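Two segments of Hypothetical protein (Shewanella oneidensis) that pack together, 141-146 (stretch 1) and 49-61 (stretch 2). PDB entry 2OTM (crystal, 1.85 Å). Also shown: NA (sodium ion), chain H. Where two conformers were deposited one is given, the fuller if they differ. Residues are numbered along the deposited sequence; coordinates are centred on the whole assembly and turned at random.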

ATOM      1  N   PRO B 141      10.251  10.823  -3.595  1.00 19.55           N
ATOM      2  CA  PRO B 141      10.146  11.774  -4.699  1.00 20.60           C
ATOM      3  C   PRO B 141      10.458  13.151  -4.164  1.00 20.98           C
ATOM      4  O   PRO B 141      10.036  13.461  -3.037  1.00 20.10           O
ATOM      5  CB  PRO B 141       8.675  11.655  -5.126  1.00 20.94           C
ATOM      6  CG  PRO B 141       8.203  10.335  -4.556  1.00 25.69           C
ATOM      7  CD  PRO B 141       8.936  10.278  -3.244  1.00 19.60           C
ATOM      8  N   LEU B 142      11.240  13.924  -4.914  1.00 19.50           N
ATOM      9  CA  LEU B 142      11.647  15.275  -4.546  1.00 20.68           C
ATOM     10  C   LEU B 142      12.461  15.308  -3.241  1.00 20.96           C
ATOM     11  O   LEU B 142      12.614  16.368  -2.652  1.00 20.67           O
ATOM     12  CB  LEU B 142      10.413  16.209  -4.428  1.00 22.39           C
ATOM     13  CG  LEU B 142       9.448  16.326  -5.641  1.00 25.24           C
ATOM     14  CD1 LEU B 142       8.271  17.249  -5.352  1.00 27.40           C
ATOM     15  CD2 LEU B 142      10.184  16.835  -6.844  1.00 28.19           C
ATOM     16  N   ASN B 143      12.973  14.158  -2.795  1.00 21.07           N
ATOM     17  CA  ASN B 143      13.616  14.060  -1.498  0.70 21.08           C
ATOM     18  C   ASN B 143      12.737  14.529  -0.355  1.00 21.06           C
ATOM     19  O   ASN B 143      13.249  14.971   0.702  1.00 19.76           O
ATOM     20  CB  ASN B 143      14.942  14.812  -1.500  0.70 22.56           C
ATOM     21  CG  ASN B 143      15.803  14.507  -0.289  0.70 24.11           C
ATOM     22  OD1 ASN B 143      15.795  13.386   0.257  0.70 25.25           O
ATOM     23  ND2 ASN B 143      16.564  15.515   0.147  0.70 21.33           N
ATOM     24  N   SER B 144      11.422  14.404  -0.535  1.00 18.68           N
ATOM     25  CA  SER B 144      10.480  14.753   0.505  1.00 19.02           C
ATOM     26  C   SER B 144      10.692  13.915   1.759  1.00 20.89           C
ATOM     27  O   SER B 144      11.016  12.739   1.702  1.00 20.23           O
ATOM     28  CB  SER B 144       9.048  14.566   0.013  1.00 18.99           C
ATOM     29  OG  SER B 144       8.087  15.077   0.940  1.00 19.35           O
ATOM     30  N   LEU B 145      10.488  14.514   2.923  1.00 19.54           N
ATOM     31  CA  LEU B 145      10.517  13.744   4.161  1.00 17.46           C
ATOM     32  C   LEU B 145       9.350  12.762   4.229  1.00 20.08           C
ATOM     33  O   LEU B 145       9.480  11.677   4.795  1.00 19.57           O
ATOM     34  CB  LEU B 145      10.478  14.672   5.351  1.00 19.54           C
ATOM     35  CG  LEU B 145      10.341  14.044   6.723  1.00 17.63           C
ATOM     36  CD1 LEU B 145      11.579  13.191   7.032  1.00 18.72           C
ATOM     37  CD2 LEU B 145      10.188  15.198   7.667  1.00 17.37           C
ATOM     38  N   CYS B 146       8.215  13.133   3.641  1.00 20.38           N
ATOM     39  CA  CYS B 146       7.046  12.302   3.746  1.00 21.21           C
ATOM     40  C   CYS B 146       6.099  12.430   2.576  1.00 22.41           C
ATOM     41  O   CYS B 146       6.165  13.381   1.784  1.00 21.54           O
ATOM     42  CB  CYS B 146       6.290  12.613   5.040  1.00 20.25           C
ATOM     43  SG  CYS B 146       5.531  14.273   5.125  1.00 25.20           S
TER
HETATM   44 NA    NA H 154      17.659  19.766  10.878  1.00 24.66          NA
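Stretch 2 (49-61) KLLYQGQLGADYT

Two segments distant in sequence can be joined by a very short piece of pairing, and an apolar side chain beside it can supply much of the contact. Stretch 2 illustrates the principle. Its strand ends at L50, and the remainder, up to T61 at the N-cap of the following helix, is loop or turn. It meets stretch 1 through a single beta bridge between S144 and Q53, whose CA atoms lie 4.4 Å apart. Next to this bridge N143 faces G54 while L145 faces Y52, the chains crossing steeply rather than running together.

The bridge is backed by one hydrogen bond, from L145 N to Y52 O at 3.0 Å. Two carbonyls add CA-H...O contacts: N143 O lies 3.0 Å from Q53 CA, and G54 O lies 3.4 Å from L145 CA. G54 can follow this path because it has no CB; at these backbone angles one would be jammed against the carbonyl O of the residue before, and would clash with D59 OD2.

L145 covers the most surface. Stretch 2 wraps around it: L145 CB packs 3.8 Å from Y52 CB, its CD1 reaches to 3.3 Å from L56 N, and its CD2 lies 3.8 Å from CD2 of Y60. The turn that brings Y60 back is held by backbone bonds to Q55 O and by Q53 N, which donates to Y60 OH at 3.0 Å.

L50 has the next largest area covered, and packs on the L142 side of the bridge. Its CB points toward stretch 1, and its CD2 comes within 3.5 Å of L142 CB, while CD1 approaches S144 OG at 3.9 Å. At the more polar margin, N143 and Q53 share a water, which accepts from N143 ND2 at 2.8 Å and donates to Q53 OE1 at 2.9 Å.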

ATOM      1  N   LYS B  49       6.314  25.695  -1.888  1.00 28.71           N
ATOM      2  CA  LYS B  49       7.654  25.212  -1.531  1.00 28.47           C
ATOM      3  C   LYS B  49       7.568  23.901  -0.751  1.00 25.10           C
ATOM      4  O   LYS B  49       6.812  23.805   0.190  1.00 23.75           O
ATOM      5  CB  LYS B  49       8.372  26.250  -0.679  1.00 29.67           C
ATOM      6  CG  LYS B  49       8.783  27.507  -1.461  1.00 37.23           C
ATOM      7  N   LEU B  50       8.370  22.917  -1.132  1.00 25.01           N
ATOM      8  CA  LEU B  50       8.437  21.652  -0.412  1.00 22.07           C
ATOM      9  C   LEU B  50       9.242  21.915   0.837  1.00 24.03           C
ATOM     10  O   LEU B  50      10.441  22.156   0.778  1.00 22.72           O
ATOM     11  CB  LEU B  50       9.079  20.565  -1.266  1.00 23.98           C
ATOM     12  CG  LEU B  50       9.112  19.190  -0.615  1.00 23.20           C
ATOM     13  CD1 LEU B  50       7.705  18.777  -0.255  1.00 20.90           C
ATOM     14  CD2 LEU B  50       9.801  18.172  -1.541  1.00 20.86           C
ATOM     15  N   LEU B  51       8.571  21.912   1.975  1.00 20.40           N
ATOM     16  CA  LEU B  51       9.153  22.468   3.182  1.00 23.33           C
ATOM     17  C   LEU B  51      10.109  21.529   3.898  1.00 23.42           C
ATOM     18  O   LEU B  51      10.990  21.992   4.611  1.00 25.04           O
ATOM     19  CB  LEU B  51       8.053  22.939   4.104  1.00 24.40           C
ATOM     20  CG  LEU B  51       8.187  24.281   4.789  1.00 35.76           C
ATOM     21  CD1 LEU B  51       8.350  25.402   3.743  1.00 40.23           C
ATOM     22  CD2 LEU B  51       6.937  24.500   5.631  1.00 32.73           C
ATOM     23  N   TYR B  52       9.940  20.232   3.691  1.00 21.64           N
ATOM     24  CA  TYR B  52      10.736  19.203   4.372  1.00 20.55           C
ATOM     25  C   TYR B  52      11.353  18.245   3.374  1.00 21.53           C
ATOM     26  O   TYR B  52      10.654  17.479   2.708  1.00 23.25           O
ATOM     27  CB  TYR B  52       9.864  18.425   5.323  1.00 19.73           C
ATOM     28  CG  TYR B  52       9.204  19.284   6.365  1.00 17.34           C
ATOM     29  CD1 TYR B  52       9.833  19.537   7.559  1.00 18.61           C
ATOM     30  CD2 TYR B  52       7.973  19.846   6.150  1.00 20.83           C
ATOM     31  CE1 TYR B  52       9.234  20.315   8.535  1.00 22.70           C
ATOM     32  CE2 TYR B  52       7.362  20.655   7.118  1.00 19.79           C
ATOM     33  CZ  TYR B  52       7.997  20.865   8.304  1.00 24.51           C
ATOM     34  OH  TYR B  52       7.417  21.653   9.275  1.00 21.92           O
ATOM     35  N   GLN B  53      12.668  18.324   3.271  1.00 19.80           N
ATOM     36  CA  GLN B  53      13.413  17.473   2.366  1.00 19.34           C
ATOM     37  C   GLN B  53      14.575  16.846   3.079  1.00 19.51           C
ATOM     38  O   GLN B  53      15.550  17.518   3.413  1.00 22.06           O
ATOM     39  CB  GLN B  53      13.940  18.288   1.206  1.00 19.39           C
ATOM     40  CG  GLN B  53      12.861  18.935   0.371  1.00 26.20           C
ATOM     41  CD  GLN B  53      13.449  19.855  -0.668  1.00 29.77           C
ATOM     42  OE1 GLN B  53      14.221  19.430  -1.503  1.00 36.32           O
ATOM     43  NE2 GLN B  53      13.050  21.106  -0.645  1.00 31.27           N
ATOM     44  N   GLY B  54      14.468  15.560   3.337  1.00 18.85           N
ATOM     45  CA  GLY B  54      15.486  14.874   4.066  1.00 21.27           C
ATOM     46  C   GLY B  54      14.890  13.688   4.802  1.00 20.90           C
ATOM     47  O   GLY B  54      13.875  13.159   4.400  1.00 21.03           O
ATOM     48  N   GLN B  55      15.526  13.313   5.910  1.00 19.66           N
ATOM     49  CA  GLN B  55      15.251  12.063   6.574  1.00 18.89           C
ATOM     50  C   GLN B  55      15.000  12.276   8.066  1.00 18.07           C
ATOM     51  O   GLN B  55      15.746  13.008   8.740  1.00 19.34           O
ATOM     52  CB  GLN B  55      16.470  11.188   6.407  1.00 19.26           C
ATOM     53  CG  GLN B  55      16.342   9.792   6.941  1.00 22.12           C
ATOM     54  CD  GLN B  55      17.579   8.981   6.613  1.00 25.62           C
ATOM     55  OE1 GLN B  55      18.632   9.214   7.169  1.00 24.71           O
ATOM     56  NE2 GLN B  55      17.457   8.052   5.712  1.00 21.19           N
ATOM     57  N   LEU B  56      13.983  11.603   8.584  1.00 17.52           N
ATOM     58  CA  LEU B  56      13.659  11.656  10.018  1.00 18.41           C
ATOM     59  C   LEU B  56      14.765  11.056  10.853  1.00 18.66           C
ATOM     60  O   LEU B  56      15.246   9.949  10.586  1.00 19.61           O
ATOM     61  CB  LEU B  56      12.374  10.869  10.292  1.00 17.97           C
ATOM     62  CG  LEU B  56      11.662  11.221  11.577  1.00 22.93           C
ATOM     63  CD1 LEU B  56      11.128  12.665  11.451  1.00 18.64           C
ATOM     64  CD2 LEU B  56      10.539  10.175  11.873  1.00 18.27           C
ATOM     65  N   GLY B  57      15.188  11.780  11.882  1.00 18.15           N
ATOM     66  CA  GLY B  57      16.260  11.330  12.733  1.00 17.90           C
ATOM     67  C   GLY B  57      17.644  11.770  12.298  1.00 20.22           C
ATOM     68  O   GLY B  57      18.592  11.722  13.087  1.00 22.41           O
ATOM     69  N   ALA B  58      17.785  12.178  11.043  1.00 21.08           N
ATOM     70  CA  ALA B  58      19.054  12.683  10.535  1.00 21.13           C
ATOM     71  C   ALA B  58      18.976  14.208  10.271  1.00 21.16           C
ATOM     72  O   ALA B  58      19.796  14.987  10.774  1.00 21.74           O
ATOM     73  CB  ALA B  58      19.454  11.895   9.229  1.00 19.52           C
ATOM     74  N   ASP B  59      17.988  14.616   9.481  1.00 19.61           N
ATOM     75  CA  ASP B  59      17.783  15.993   9.109  1.00 21.83           C
ATOM     76  C   ASP B  59      16.650  16.645   9.880  1.00 20.94           C
ATOM     77  O   ASP B  59      16.637  17.882  10.009  1.00 21.10           O
ATOM     78  CB  ASP B  59      17.448  16.086   7.613  1.00 23.46           C
ATOM     79  CG  ASP B  59      18.478  15.412   6.756  1.00 26.92           C
ATOM     80  OD1 ASP B  59      19.650  15.824   6.839  1.00 24.16           O
ATOM     81  OD2 ASP B  59      18.126  14.439   6.058  1.00 21.95           O
ATOM     82  N   TYR B  60      15.689  15.851  10.345  1.00 19.21           N
ATOM     83  CA  TYR B  60      14.475  16.356  11.023  1.00 18.58           C
ATOM     84  C   TYR B  60      14.209  15.550  12.280  1.00 19.38           C
ATOM     85  O   TYR B  60      14.377  14.324  12.295  1.00 21.29           O
ATOM     86  CB  TYR B  60      13.223  16.306  10.118  1.00 19.66           C
ATOM     87  CG  TYR B  60      13.395  17.203   8.918  1.00 20.30           C
ATOM     88  CD1 TYR B  60      13.320  18.585   9.048  1.00 19.66           C
ATOM     89  CD2 TYR B  60      13.704  16.664   7.652  1.00 23.71           C
ATOM     90  CE1 TYR B  60      13.524  19.398   7.955  1.00 22.75           C
ATOM     91  CE2 TYR B  60      13.917  17.483   6.562  1.00 23.62           C
ATOM     92  CZ  TYR B  60      13.803  18.828   6.704  1.00 23.91           C
ATOM     93  OH  TYR B  60      14.009  19.653   5.622  1.00 19.63           O
ATOM     94  N   THR B  61      13.792  16.266  13.327  1.00 19.53           N
ATOM     95  CA  THR B  61      13.403  15.658  14.583  1.00 18.08           C
ATOM     96  C   THR B  61      11.980  15.106  14.473  1.00 19.31           C
ATOM     97  O   THR B  61      11.245  15.378  13.507  1.00 18.69           O
ATOM     98  CB  THR B  61      13.434  16.650  15.693  1.00 15.32           C
ATOM     99  OG1 THR B  61      12.449  17.669  15.437  1.00 17.04           O
ATOM    100  CG2 THR B  61      14.825  17.270  15.845  1.00 16.24           C
TER
HETATM  101  O   HOH W   1      16.728  18.020  -1.121  1.00 40.62           O
HETATM  102  O   HOH W   2      17.546  19.907   8.315  1.00 28.87           O